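PDB 6HG6: L-glyceraldehyde 3-phosphate reductase from Clostridium beijerinckii, which binds NADPH and, as an aldo-keto reductase of the TIM-barrel fold, probably uses it to reduce aldehydes such as furfural. Local coordinates for residues H59-N64 / L93-A98; Y131-Y136 / K161-G166; K217-F222 / D289-S294. All coordinates share one frame; numbering follows the deposited sequence.

Contact 1 (H59-N64 / L93-A98). With NDP (NADPH dihydro-nicotinamide-adenine-dinucleotide phosphate), chain B.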
loop_
_atom_site.group_PDB
_atom_site.type_symbol
_atom_site.label_atom_id
_atom_site.label_comp_id
_atom_site.label_asym_id
_atom_site.label_seq_id
_atom_site.Cartn_x
_atom_site.Cartn_y
_atom_site.Cartn_z
ATOM N N HIS A 59 -7.668 5.904 -1.770
ATOM C CA HIS A 59 -6.469 5.372 -2.446
ATOM C C HIS A 59 -6.635 3.879 -2.675
ATOM O O HIS A 59 -6.848 3.146 -1.697
ATOM C CB HIS A 59 -5.218 5.747 -1.686
ATOM C CG HIS A 59 -3.998 5.134 -2.254
ATOM N ND1 HIS A 59 -3.835 4.984 -3.647
ATOM C CD2 HIS A 59 -2.859 4.689 -1.680
ATOM C CE1 HIS A 59 -2.648 4.420 -3.859
ATOM N NE2 HIS A 59 -2.019 4.267 -2.685
ATOM N N PHE A 60 -6.605 3.500 -3.949
ATOM C CA PHE A 60 -6.639 2.117 -4.449
ATOM C C PHE A 60 -5.264 1.806 -5.023
ATOM O O PHE A 60 -4.804 2.507 -5.946
ATOM C CB PHE A 60 -7.775 1.918 -5.456
ATOM C CG PHE A 60 -9.119 2.029 -4.798
ATOM C CD1 PHE A 60 -9.713 3.267 -4.659
ATOM C CD2 PHE A 60 -9.754 0.930 -4.248
ATOM C CE1 PHE A 60 -10.931 3.395 -4.012
ATOM C CE2 PHE A 60 -10.972 1.053 -3.593
ATOM C CZ PHE A 60 -11.572 2.286 -3.493
ATOM N N ASP A 61 -4.641 0.769 -4.478
ATOM C CA ASP A 61 -3.258 0.384 -4.853
ATOM C C ASP A 61 -3.306 -0.884 -5.693
ATOM O O ASP A 61 -3.865 -1.903 -5.267
ATOM C CB ASP A 61 -2.400 0.183 -3.600
ATOM C CG ASP A 61 -0.959 -0.147 -3.904
ATOM O OD1 ASP A 61 -0.213 0.764 -4.385
ATOM O OD2 ASP A 61 -0.634 -1.366 -3.803
ATOM N N LEU A 62 -2.735 -0.794 -6.877
ATOM C CA LEU A 62 -2.582 -1.923 -7.801
ATOM C C LEU A 62 -1.126 -2.063 -8.194
ATOM O O LEU A 62 -0.258 -1.259 -7.780
ATOM C CB LEU A 62 -3.463 -1.673 -9.020
ATOM C CG LEU A 62 -4.944 -1.690 -8.706
ATOM C CD1 LEU A 62 -5.428 -0.251 -8.487
ATOM C CD2 LEU A 62 -5.690 -2.363 -9.817
ATOM N N ALA A 63 -0.870 -3.109 -8.951
ATOM C CA ALA A 63 0.411 -3.394 -9.595
ATOM C C ALA A 63 0.036 -4.154 -10.860
ATOM O O ALA A 63 -1.046 -4.799 -10.928
ATOM C CB ALA A 63 1.354 -4.236 -8.763
ATOM N N ASN A 64 0.944 -4.107 -11.806
ATOM C CA ASN A 64 0.724 -4.812 -13.080
ATOM C C ASN A 64 0.334 -6.270 -12.815
ATOM O O ASN A 64 -0.620 -6.761 -13.460
ATOM C CB ASN A 64 1.912 -4.667 -14.034
ATOM C CG ASN A 64 3.266 -5.118 -13.530
ATOM O OD1 ASN A 64 3.406 -5.641 -12.407
ATOM N ND2 ASN A 64 4.259 -4.930 -14.396
ATOM N N LEU A 93 -7.022 8.263 -5.691
ATOM C CA LEU A 93 -5.611 8.079 -6.050
ATOM C C LEU A 93 -5.458 6.622 -6.442
ATOM O O LEU A 93 -5.766 5.697 -5.625
ATOM C CB LEU A 93 -4.621 8.362 -4.929
ATOM C CG LEU A 93 -4.571 9.766 -4.416
ATOM C CD1 LEU A 93 -3.481 9.860 -3.347
ATOM C CD2 LEU A 93 -4.388 10.766 -5.537
ATOM N N ILE A 94 -5.065 6.412 -7.681
ATOM C CA ILE A 94 -4.862 5.070 -8.232
ATOM C C ILE A 94 -3.383 4.902 -8.516
ATOM O O ILE A 94 -2.769 5.765 -9.164
ATOM C CB ILE A 94 -5.719 4.889 -9.484
ATOM C CG1 ILE A 94 -7.196 5.154 -9.183
ATOM C CG2 ILE A 94 -5.452 3.504 -10.048
ATOM C CD1 ILE A 94 -8.045 5.348 -10.418
ATOM N N SER A 95 -2.810 3.828 -8.030
ATOM C CA SER A 95 -1.395 3.539 -8.311
ATOM C C SER A 95 -1.283 2.294 -9.197
ATOM O O SER A 95 -2.176 1.420 -9.196
ATOM C CB SER A 95 -0.622 3.314 -7.058
ATOM O OG SER A 95 -1.163 2.170 -6.382
ATOM N N THR A 96 -0.150 2.179 -9.861
ATOM C CA THR A 96 0.280 0.862 -10.369
ATOM C C THR A 96 1.812 0.834 -10.295
ATOM O O THR A 96 2.433 1.824 -9.835
ATOM C CB THR A 96 -0.293 0.515 -11.744
ATOM O OG1 THR A 96 -0.060 -0.897 -11.865
ATOM C CG2 THR A 96 0.351 1.311 -12.856
ATOM N N LYS A 97 2.391 -0.286 -10.671
ATOM C CA LYS A 97 3.816 -0.559 -10.483
ATOM C C LYS A 97 4.289 -1.496 -11.585
ATOM O O LYS A 97 3.482 -2.221 -12.164
ATOM C CB LYS A 97 4.068 -1.241 -9.123
ATOM C CG LYS A 97 3.185 -0.769 -7.980
ATOM C CD LYS A 97 3.653 -1.328 -6.630
ATOM C CE LYS A 97 2.785 -0.927 -5.464
ATOM N NZ LYS A 97 1.519 -1.694 -5.494
ATOM N N ALA A 98 5.592 -1.461 -11.793
ATOM C CA ALA A 98 6.330 -2.399 -12.648
ATOM C C ALA A 98 7.669 -2.663 -11.964
ATOM O O ALA A 98 8.293 -1.702 -11.404
ATOM C CB ALA A 98 6.513 -1.794 -14.016
HETATM P PA NDP B . -3.020 -7.163 5.203
HETATM O O1A NDP B . -1.767 -7.503 5.939
HETATM O O2A NDP B . -3.934 -6.038 5.570
HETATM O O5B NDP B . -3.892 -8.496 4.978
HETATM C C5B NDP B . -5.172 -8.403 4.297
HETATM C C4B NDP B . -5.968 -9.655 4.556
HETATM O O4B NDP B . -6.089 -9.823 5.993
HETATM C C3B NDP B . -7.408 -9.682 4.026
HETATM O O3B NDP B . -7.514 -10.160 2.688
HETATM C C2B NDP B . -8.066 -10.638 5.013
HETATM O O2B NDP B . -7.704 -11.959 4.622
HETATM C C1B NDP B . -7.380 -10.272 6.324
HETATM N N9A NDP B . -8.015 -9.210 7.096
HETATM C C8A NDP B . -8.133 -7.885 6.757
HETATM N N7A NDP B . -8.705 -7.157 7.684
HETATM C C5A NDP B . -8.981 -8.057 8.703
HETATM C C6A NDP B . -9.584 -7.903 9.967
HETATM N N6A NDP B . -10.032 -6.740 10.432
HETATM N N1A NDP B . -9.698 -9.008 10.749
HETATM C C2A NDP B . -9.242 -10.176 10.273
HETATM N N3A NDP B . -8.652 -10.437 9.108
HETATM C C4A NDP B . -8.548 -9.325 8.358
HETATM O O3 NDP B . -2.598 -6.789 3.687
HETATM P PN NDP B . -2.070 -7.606 2.416
HETATM O O1N NDP B . -3.269 -8.161 1.722
HETATM O O2N NDP B . -0.933 -8.507 2.776
HETATM O O5D NDP B . -1.475 -6.392 1.537
HETATM C C5D NDP B . -2.287 -5.196 1.404
HETATM C C4D NDP B . -1.908 -4.481 0.129
HETATM O O4D NDP B . -0.522 -4.100 0.192
HETATM C C3D NDP B . -1.983 -5.295 -1.160
HETATM O O3D NDP B . -3.327 -5.409 -1.604
HETATM C C2D NDP B . -1.090 -4.440 -2.067
HETATM O O2D NDP B . -1.802 -3.328 -2.542
HETATM C C1D NDP B . 0.022 -4.006 -1.115
HETATM N N1N NDP B . 1.219 -4.878 -1.209
HETATM C C2N NDP B . 2.379 -4.386 -1.755
HETATM C C3N NDP B . 3.421 -5.193 -2.122
HETATM C C7N NDP B . 4.655 -4.571 -2.721
HETATM O O7N NDP B . 4.689 -3.355 -2.989
HETATM N N7N NDP B . 5.678 -5.387 -2.970
HETATM C C4N NDP B . 3.263 -6.672 -1.894
HETATM C C5N NDP B . 2.068 -7.066 -1.118
HETATM C C6N NDP B . 1.167 -6.182 -0.750
HETATM P P2B NDP B . -8.768 -13.138 4.923
HETATM O O1X NDP B . -10.203 -12.652 4.950
HETATM O O2X NDP B . -8.532 -14.140 3.804
HETATM O O3X NDP B . -8.300 -13.648 6.278
#
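Leu93 offers its carbonyl oxygen to two donors of the strand beside it. Phe60 N reaches Leu93 O at 2.9 Å almost in line with the C=O bond, whereas His59 ND1, at 2.9 Å from Leu93 O, comes from above the carbonyl plane. The second bond is straight (177°) and in the imidazole plane: His59 CG, anti to its backbone N, carries the ring to the Leu93 side, and the ring's own turn points ND1 at the oxygen. At Ile94 the side chain points to the other side of the sheet, its CG2 4.1 Å from Leu62 CD1; the two chains lie side by side, pointing the same way, and both touch Phe77 of helix 72-85. Strands 59-61 and 93-98, with that helix between them in sequence, form a right-handed beta-alpha-beta unit of the aldo-keto reductase TIM barrel. Ser95 turns back to the interior. Its OG sits between the backbone N and the carbonyl carbon (chi1 62°) and gives a 2.6 Å hydrogen bond to Asp61 OD1, from above the carboxylate plane. Thr96 faces outward and spends its hydroxyl on Glu74. Lys97 sends an extended chain, bent at its last torsion (75°), back across Asp61. There NZ forms a salt bridge of 2.8 Å with Asp61 OD2 on the syn side, donates to Leu62 O at 2.9 Å, and is also bonded to Tyr66 OH. Asp61 OD2 accepts a further bond, 2.6 Å long, from ribose O2D of NADPH. Asp61, Tyr66 and Lys97, with nearby His138, are consistent with the Asp-Tyr-Lys-His catalytic tetrad of the superfamily. Lys97 O accepts from Asn64 N, and the Ala98 methyl packs against the Asn64 amide, whose ND2 is held by Ser119 and Tyr115.

Contact 2 (Y131-Y136 / K161-G166)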
loop_
_atom_site.group_PDB
_atom_site.type_symbol
_atom_site.label_atom_id
_atom_site.label_comp_id
_atom_site.label_asym_id
_atom_site.label_seq_id
_atom_site.Cartn_x
_atom_site.Cartn_y
_atom_site.Cartn_z
ATOM N N TYR A 131 -4.008 8.360 -16.949
ATOM C CA TYR A 131 -2.830 8.379 -16.084
ATOM C C TYR A 131 -3.163 7.716 -14.779
ATOM O O TYR A 131 -4.311 7.664 -14.411
ATOM C CB TYR A 131 -2.327 9.797 -15.825
ATOM C CG TYR A 131 -3.340 10.725 -15.233
ATOM C CD1 TYR A 131 -3.554 10.809 -13.877
ATOM C CD2 TYR A 131 -4.084 11.564 -16.052
ATOM C CE1 TYR A 131 -4.491 11.668 -13.350
ATOM C CE2 TYR A 131 -5.035 12.424 -15.524
ATOM C CZ TYR A 131 -5.254 12.465 -14.164
ATOM O OH TYR A 131 -6.167 13.341 -13.635
ATOM N N VAL A 132 -2.133 7.233 -14.132
ATOM C CA VAL A 132 -2.232 6.813 -12.724
ATOM C C VAL A 132 -1.749 7.990 -11.852
ATOM O O VAL A 132 -0.958 8.857 -12.306
ATOM C CB VAL A 132 -1.435 5.543 -12.417
ATOM C CG1 VAL A 132 -2.072 4.342 -13.093
ATOM C CG2 VAL A 132 0.054 5.684 -12.741
ATOM N N ASP A 133 -2.194 8.031 -10.623
ATOM C CA ASP A 133 -1.756 9.117 -9.704
ATOM C C ASP A 133 -0.324 8.861 -9.283
ATOM O O ASP A 133 0.422 9.846 -9.187
ATOM C CB ASP A 133 -2.711 9.221 -8.521
ATOM C CG ASP A 133 -4.098 9.566 -9.042
ATOM O OD1 ASP A 133 -4.355 10.750 -9.307
ATOM O OD2 ASP A 133 -4.889 8.616 -9.246
ATOM N N ILE A 134 0.002 7.597 -8.983
ATOM C CA ILE A 134 1.346 7.198 -8.520
ATOM C C ILE A 134 1.782 6.039 -9.379
ATOM O O ILE A 134 1.082 5.014 -9.431
ATOM C CB ILE A 134 1.389 6.865 -7.012
ATOM C CG1 ILE A 134 0.776 7.985 -6.165
ATOM C CG2 ILE A 134 2.833 6.574 -6.648
ATOM C CD1 ILE A 134 0.479 7.551 -4.724
ATOM N N PHE A 135 2.975 6.148 -9.911
ATOM C CA PHE A 135 3.585 5.018 -10.643
ATOM C C PHE A 135 4.871 4.630 -9.928
ATOM O O PHE A 135 5.759 5.446 -9.769
ATOM C CB PHE A 135 3.817 5.389 -12.099
ATOM C CG PHE A 135 4.413 4.271 -12.913
ATOM C CD1 PHE A 135 3.857 3.016 -12.910
ATOM C CD2 PHE A 135 5.497 4.502 -13.732
ATOM C CE1 PHE A 135 4.381 1.999 -13.695
ATOM C CE2 PHE A 135 5.993 3.502 -14.554
ATOM C CZ PHE A 135 5.454 2.247 -14.515
ATOM N N TYR A 136 4.964 3.361 -9.550
ATOM C CA TYR A 136 6.090 2.870 -8.745
ATOM C C TYR A 136 7.035 1.954 -9.505
ATOM O O TYR A 136 6.559 1.128 -10.288
ATOM C CB TYR A 136 5.577 1.943 -7.657
ATOM C CG TYR A 136 4.850 2.578 -6.506
ATOM C CD1 TYR A 136 3.471 2.705 -6.507
ATOM C CD2 TYR A 136 5.539 2.904 -5.360
ATOM C CE1 TYR A 136 2.787 3.158 -5.395
ATOM C CE2 TYR A 136 4.884 3.396 -4.250
ATOM C CZ TYR A 136 3.503 3.503 -4.262
ATOM O OH TYR A 136 2.856 3.975 -3.161
ATOM N N LYS A 161 1.493 10.352 -18.095
ATOM C CA LYS A 161 0.926 9.023 -17.783
ATOM C C LYS A 161 0.920 8.732 -16.284
ATOM O O LYS A 161 0.258 7.727 -15.879
ATOM C CB LYS A 161 1.658 7.976 -18.610
ATOM C CG LYS A 161 1.320 8.046 -20.076
ATOM C CD LYS A 161 2.158 7.124 -20.894
ATOM C CE LYS A 161 1.774 7.199 -22.369
ATOM N NZ LYS A 161 2.663 6.320 -23.151
ATOM N N ALA A 162 1.587 9.568 -15.476
ATOM C CA ALA A 162 1.638 9.440 -14.009
ATOM C C ALA A 162 1.732 10.831 -13.415
ATOM O O ALA A 162 2.414 11.657 -14.002
ATOM C CB ALA A 162 2.816 8.598 -13.544
ATOM N N LEU A 163 1.032 11.104 -12.323
ATOM C CA LEU A 163 1.169 12.438 -11.679
ATOM C C LEU A 163 2.428 12.472 -10.822
ATOM O O LEU A 163 3.097 13.493 -10.808
ATOM C CB LEU A 163 -0.058 12.743 -10.838
ATOM C CG LEU A 163 -1.334 12.896 -11.646
ATOM C CD1 LEU A 163 -2.509 13.321 -10.782
ATOM C CD2 LEU A 163 -1.135 13.913 -12.743
ATOM N N TYR A 164 2.684 11.391 -10.104
ATOM C CA TYR A 164 3.806 11.291 -9.161
ATOM C C TYR A 164 4.518 9.963 -9.312
ATOM O O TYR A 164 3.872 8.972 -9.689
ATOM C CB TYR A 164 3.283 11.351 -7.736
ATOM C CG TYR A 164 2.577 12.625 -7.318
ATOM C CD1 TYR A 164 1.206 12.702 -7.422
ATOM C CD2 TYR A 164 3.215 13.658 -6.645
ATOM C CE1 TYR A 164 0.495 13.803 -6.975
ATOM C CE2 TYR A 164 2.516 14.773 -6.169
ATOM C CZ TYR A 164 1.132 14.814 -6.294
ATOM O OH TYR A 164 0.409 15.861 -5.814
ATOM N N ALA A 165 5.823 9.959 -9.032
ATOM C CA ALA A 165 6.619 8.715 -8.941
ATOM C C ALA A 165 6.644 8.224 -7.490
ATOM O O ALA A 165 6.597 9.013 -6.524
ATOM C CB ALA A 165 8.031 8.949 -9.433
ATOM N N GLY A 166 6.718 6.919 -7.354
ATOM C CA GLY A 166 6.961 6.248 -6.076
ATOM C C GLY A 166 7.970 5.140 -6.286
ATOM O O GLY A 166 8.190 4.720 -7.459
#
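Residues 131-136 and 161-166 run parallel and in step, joined by five backbone hydrogen bonds, among them Tyr164 N to Asp133 O at 2.9 Å. The corner comes at Asp133 in one chain and at Leu163-Tyr164 in the other, and parallel pairing continues beyond it, with Phe135 N donating to Tyr164 O and Gly166 N to Phe135 O. At the N-terminal end of the pair, Leu163 leans obliquely over the Tyr131 ring: its CD2 lies above one face, near the rim, and its CD1 is 3.6 Å from Tyr131 CE1. Tyr131 CG sits between its backbone N and carbonyl carbon (chi1 57°), which brings the CD1-CE1 side of the ring up to Leu163. Leu163 CD1 also lies 3.5 Å from Asp133 OD1, while the other carboxylate oxygen is taken by Arg89 and by Ile94 N of strand 93-98. Asp133 O meets the Tyr164 ring in its plane, 3.4 Å from CD1. On the helix-facing side, Phe135 CB packs at 3.7 Å against the methyl of Ala162, and the ring, anti to its backbone N, carries on between helices 113-127 and 146-158. Inside the barrel, Ile134 CG2 of the same strand sits over the rim of one Tyr136 face, and Tyr136 CD2 comes to 3.4 Å from Gly166 C, an oblique approach that leaves no room for a CB at Gly166. Strand 132-137, helix 146-158 and strand 162-168 make up a beta-alpha-beta unit of the barrel. No hydrogen bond or salt bridge joins side chains across the pair; their meetings are mainly apolar packing. The strands are therefore held in register by their main chains, and the buried Asp133 carboxylate, satisfied by a guanidinium and a peptide N-H, is probably kept ionised and ties the corner to the preceding strand.

Contact 3 (K217-F222 / D289-S294). With NDP (NADPH dihydro-nicotinamide-adenine-dinucleotide phosphate), chain B.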
loop_
_atom_site.group_PDB
_atom_site.type_symbol
_atom_site.label_atom_id
_atom_site.label_comp_id
_atom_site.label_asym_id
_atom_site.label_seq_id
_atom_site.Cartn_x
_atom_site.Cartn_y
_atom_site.Cartn_z
ATOM N N LYS A 217 9.854 12.128 2.346
ATOM C CA LYS A 217 9.081 11.178 1.528
ATOM C C LYS A 217 8.089 10.422 2.406
ATOM O O LYS A 217 8.409 10.102 3.577
ATOM C CB LYS A 217 10.009 10.178 0.845
ATOM C CG LYS A 217 11.184 10.804 0.143
ATOM C CD LYS A 217 10.735 11.741 -1.003
ATOM C CE LYS A 217 11.934 12.392 -1.666
ATOM N NZ LYS A 217 11.519 13.269 -2.772
ATOM N N GLY A 218 6.909 10.183 1.865
ATOM C CA GLY A 218 5.899 9.391 2.565
ATOM C C GLY A 218 6.281 7.921 2.598
ATOM O O GLY A 218 7.206 7.482 1.862
ATOM N N ILE A 219 5.600 7.197 3.471
ATOM C CA ILE A 219 5.695 5.726 3.533
ATOM C C ILE A 219 4.284 5.177 3.555
ATOM O O ILE A 219 3.490 5.592 4.383
ATOM C CB ILE A 219 6.460 5.225 4.765
ATOM C CG1 ILE A 219 7.846 5.858 4.862
ATOM C CG2 ILE A 219 6.498 3.686 4.725
ATOM C CD1 ILE A 219 8.548 5.636 6.145
ATOM N N ILE A 220 4.028 4.167 2.752
ATOM C CA ILE A 220 2.739 3.431 2.845
ATOM C C ILE A 220 3.164 2.001 3.165
ATOM O O ILE A 220 4.007 1.423 2.461
ATOM C CB ILE A 220 1.840 3.636 1.596
ATOM C CG1 ILE A 220 0.553 2.833 1.755
ATOM C CG2 ILE A 220 2.515 3.300 0.262
ATOM C CD1 ILE A 220 -0.473 3.113 0.665
ATOM N N ALA A 221 2.711 1.498 4.304
ATOM C CA ALA A 221 3.122 0.199 4.845
ATOM C C ALA A 221 2.202 -0.886 4.325
ATOM O O ALA A 221 0.989 -0.769 4.482
ATOM C CB ALA A 221 3.058 0.267 6.343
ATOM N N PHE A 222 2.754 -1.962 3.793
ATOM C CA PHE A 222 1.884 -3.085 3.402
ATOM C C PHE A 222 2.155 -4.321 4.242
ATOM O O PHE A 222 3.174 -4.394 4.978
ATOM C CB PHE A 222 1.986 -3.310 1.917
ATOM C CG PHE A 222 3.273 -3.891 1.434
ATOM C CD1 PHE A 222 3.446 -5.261 1.387
ATOM C CD2 PHE A 222 4.224 -3.071 0.848
ATOM C CE1 PHE A 222 4.610 -5.799 0.848
ATOM C CE2 PHE A 222 5.372 -3.620 0.280
ATOM C CZ PHE A 222 5.576 -4.969 0.299
ATOM N N ASP A 289 3.906 6.280 14.288
ATOM C CA ASP A 289 4.935 7.301 13.958
ATOM C C ASP A 289 4.484 8.124 12.745
ATOM O O ASP A 289 4.043 7.563 11.741
ATOM C CB ASP A 289 6.299 6.647 13.743
ATOM C CG ASP A 289 6.792 5.889 14.967
ATOM O OD1 ASP A 289 6.699 6.427 16.112
ATOM O OD2 ASP A 289 7.197 4.736 14.792
ATOM N N SER A 290 4.650 9.437 12.820
ATOM C CA SER A 290 4.173 10.365 11.752
ATOM C C SER A 290 4.804 10.056 10.404
ATOM O O SER A 290 4.142 10.378 9.369
ATOM C CB SER A 290 4.442 11.816 12.161
ATOM O OG SER A 290 5.839 12.030 12.279
ATOM N N GLU A 291 6.015 9.490 10.344
ATOM C CA GLU A 291 6.675 9.261 9.038
ATOM C C GLU A 291 5.964 8.138 8.274
ATOM O O GLU A 291 6.178 8.010 7.072
ATOM C CB GLU A 291 8.171 8.990 9.137
ATOM C CG GLU A 291 8.552 7.801 10.004
ATOM C CD GLU A 291 8.807 8.118 11.462
ATOM O OE1 GLU A 291 8.079 8.995 12.078
ATOM O OE2 GLU A 291 9.763 7.482 11.997
ATOM N N VAL A 292 5.096 7.360 8.910
ATOM C CA VAL A 292 4.301 6.357 8.148
ATOM C C VAL A 292 3.009 7.064 7.752
ATOM O O VAL A 292 2.250 7.480 8.626
ATOM C CB VAL A 292 4.056 5.060 8.929
ATOM C CG1 VAL A 292 3.140 4.140 8.137
ATOM C CG2 VAL A 292 5.391 4.389 9.212
ATOM N N THR A 293 2.822 7.262 6.475
ATOM C CA THR A 293 1.687 8.073 5.964
ATOM C C THR A 293 0.371 7.290 6.033
ATOM O O THR A 293 -0.639 7.806 6.514
ATOM C CB THR A 293 1.945 8.474 4.519
ATOM O OG1 THR A 293 3.277 8.979 4.396
ATOM C CG2 THR A 293 0.905 9.468 4.040
ATOM N N SER A 294 0.413 6.038 5.636
ATOM C CA SER A 294 -0.795 5.215 5.431
ATOM C C SER A 294 -0.463 3.748 5.619
ATOM O O SER A 294 0.701 3.337 5.474
ATOM C CB SER A 294 -1.305 5.420 4.008
ATOM O OG SER A 294 -2.561 4.814 3.784
HETATM P PA NDP B . -3.020 -7.163 5.203
HETATM O O1A NDP B . -1.767 -7.503 5.939
HETATM O O2A NDP B . -3.934 -6.038 5.570
HETATM O O5B NDP B . -3.892 -8.496 4.978
HETATM C C5B NDP B . -5.172 -8.403 4.297
HETATM C C4B NDP B . -5.968 -9.655 4.556
HETATM O O4B NDP B . -6.089 -9.823 5.993
HETATM C C3B NDP B . -7.408 -9.682 4.026
HETATM O O3B NDP B . -7.514 -10.160 2.688
HETATM C C2B NDP B . -8.066 -10.638 5.013
HETATM O O2B NDP B . -7.704 -11.959 4.622
HETATM C C1B NDP B . -7.380 -10.272 6.324
HETATM N N9A NDP B . -8.015 -9.210 7.096
HETATM C C8A NDP B . -8.133 -7.885 6.757
HETATM N N7A NDP B . -8.705 -7.157 7.684
HETATM C C5A NDP B . -8.981 -8.057 8.703
HETATM C C6A NDP B . -9.584 -7.903 9.967
HETATM N N6A NDP B . -10.032 -6.740 10.432
HETATM N N1A NDP B . -9.698 -9.008 10.749
HETATM C C2A NDP B . -9.242 -10.176 10.273
HETATM N N3A NDP B . -8.652 -10.437 9.108
HETATM C C4A NDP B . -8.548 -9.325 8.358
HETATM O O3 NDP B . -2.598 -6.789 3.687
HETATM P PN NDP B . -2.070 -7.606 2.416
HETATM O O1N NDP B . -3.269 -8.161 1.722
HETATM O O2N NDP B . -0.933 -8.507 2.776
HETATM O O5D NDP B . -1.475 -6.392 1.537
HETATM C C5D NDP B . -2.287 -5.196 1.404
HETATM C C4D NDP B . -1.908 -4.481 0.129
HETATM O O4D NDP B . -0.522 -4.100 0.192
HETATM C C3D NDP B . -1.983 -5.295 -1.160
HETATM O O3D NDP B . -3.327 -5.409 -1.604
HETATM C C2D NDP B . -1.090 -4.440 -2.067
HETATM O O2D NDP B . -1.802 -3.328 -2.542
HETATM C C1D NDP B . 0.022 -4.006 -1.115
HETATM N N1N NDP B . 1.219 -4.878 -1.209
HETATM C C2N NDP B . 2.379 -4.386 -1.755
HETATM C C3N NDP B . 3.421 -5.193 -2.122
HETATM C C7N NDP B . 4.655 -4.571 -2.721
HETATM O O7N NDP B . 4.689 -3.355 -2.989
HETATM N N7N NDP B . 5.678 -5.387 -2.970
HETATM C C4N NDP B . 3.263 -6.672 -1.894
HETATM C C5N NDP B . 2.068 -7.066 -1.118
HETATM C C6N NDP B . 1.167 -6.182 -0.750
HETATM P P2B NDP B . -8.768 -13.138 4.923
HETATM O O1X NDP B . -10.203 -12.652 4.950
HETATM O O2X NDP B . -8.532 -14.140 3.804
HETATM O O3X NDP B . -8.300 -13.648 6.278
HETATM O O HOH W 1 7.209 10.165 5.898
#
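Thr293 turns its side chain toward Ile219, gripping that residue's N-H with its hydroxyl and its C=O with its amide. The hydroxyl stands beside the Thr293 backbone N (chi1 -47°), which lets OG1 accept from Ile219 N at 3.1 Å while Thr293 N donates to Ile219 O at 2.8 Å. Gly218, with no side chain in the way, admits the same OG1 to 3.2 Å from its CA. The Ile219 side chain lies along the Glu291 carbonyl, with CB, CG1 and CD1 all close to its oxygen and CD1 3.5 Å from Glu291 O; a water donates to Glu291 O and to Lys217 O, joining the two chains. Ile220 CG1, anti to its backbone N, meets Ser294 CB at 3.9 Å on the inner side of the barrel, where Ser294 OG turns to Pro26 O. Ser294 N donates weakly to Ile219 O and Ala221 N bonds to Ser294 O at 3.0 Å, bracketing Ile220 in a parallel bridge. The Ala221 methyl approaches Val292 CG1 at 4.3 Å. Farther on, the Phe222 ring lies against the nicotinamide, NADPH C3N lying 3.1 Å above the plane of the Phe222 ring, over its centre. Strand 218-222 is flanked by strand 189-195 on its other edge. Ile219 packs outward on helix 208-214, Ala221 and Val292 meet Val286 of helix 278-286, and the type I turn Asp289-Val292 leads from that helix toward strand 294-297.

All three contacts join neighbouring parallel strands of one barrel, or the approach to one, and all are largely buried. Contacts 1 and 2 adjoin, strands 93-98 and 132-137 being neighbours, probably bonded through Tyr136 N and Thr96 O (3.0 Å). Contact 3 lies about 16 Å from contact 1 and 17 Å from contact 2, centre to centre, yet Ile220 touches both His59 and Tyr136 in the barrel interior. Contacts 1 and 3 reach NADPH, contact 1 through charged and polar groups at the ribose, contact 3 through an aromatic face at the nicotinamide. Contact 2 is mostly backbone pairing and apolar packing, with Leu163 exposed toward its N-terminal end.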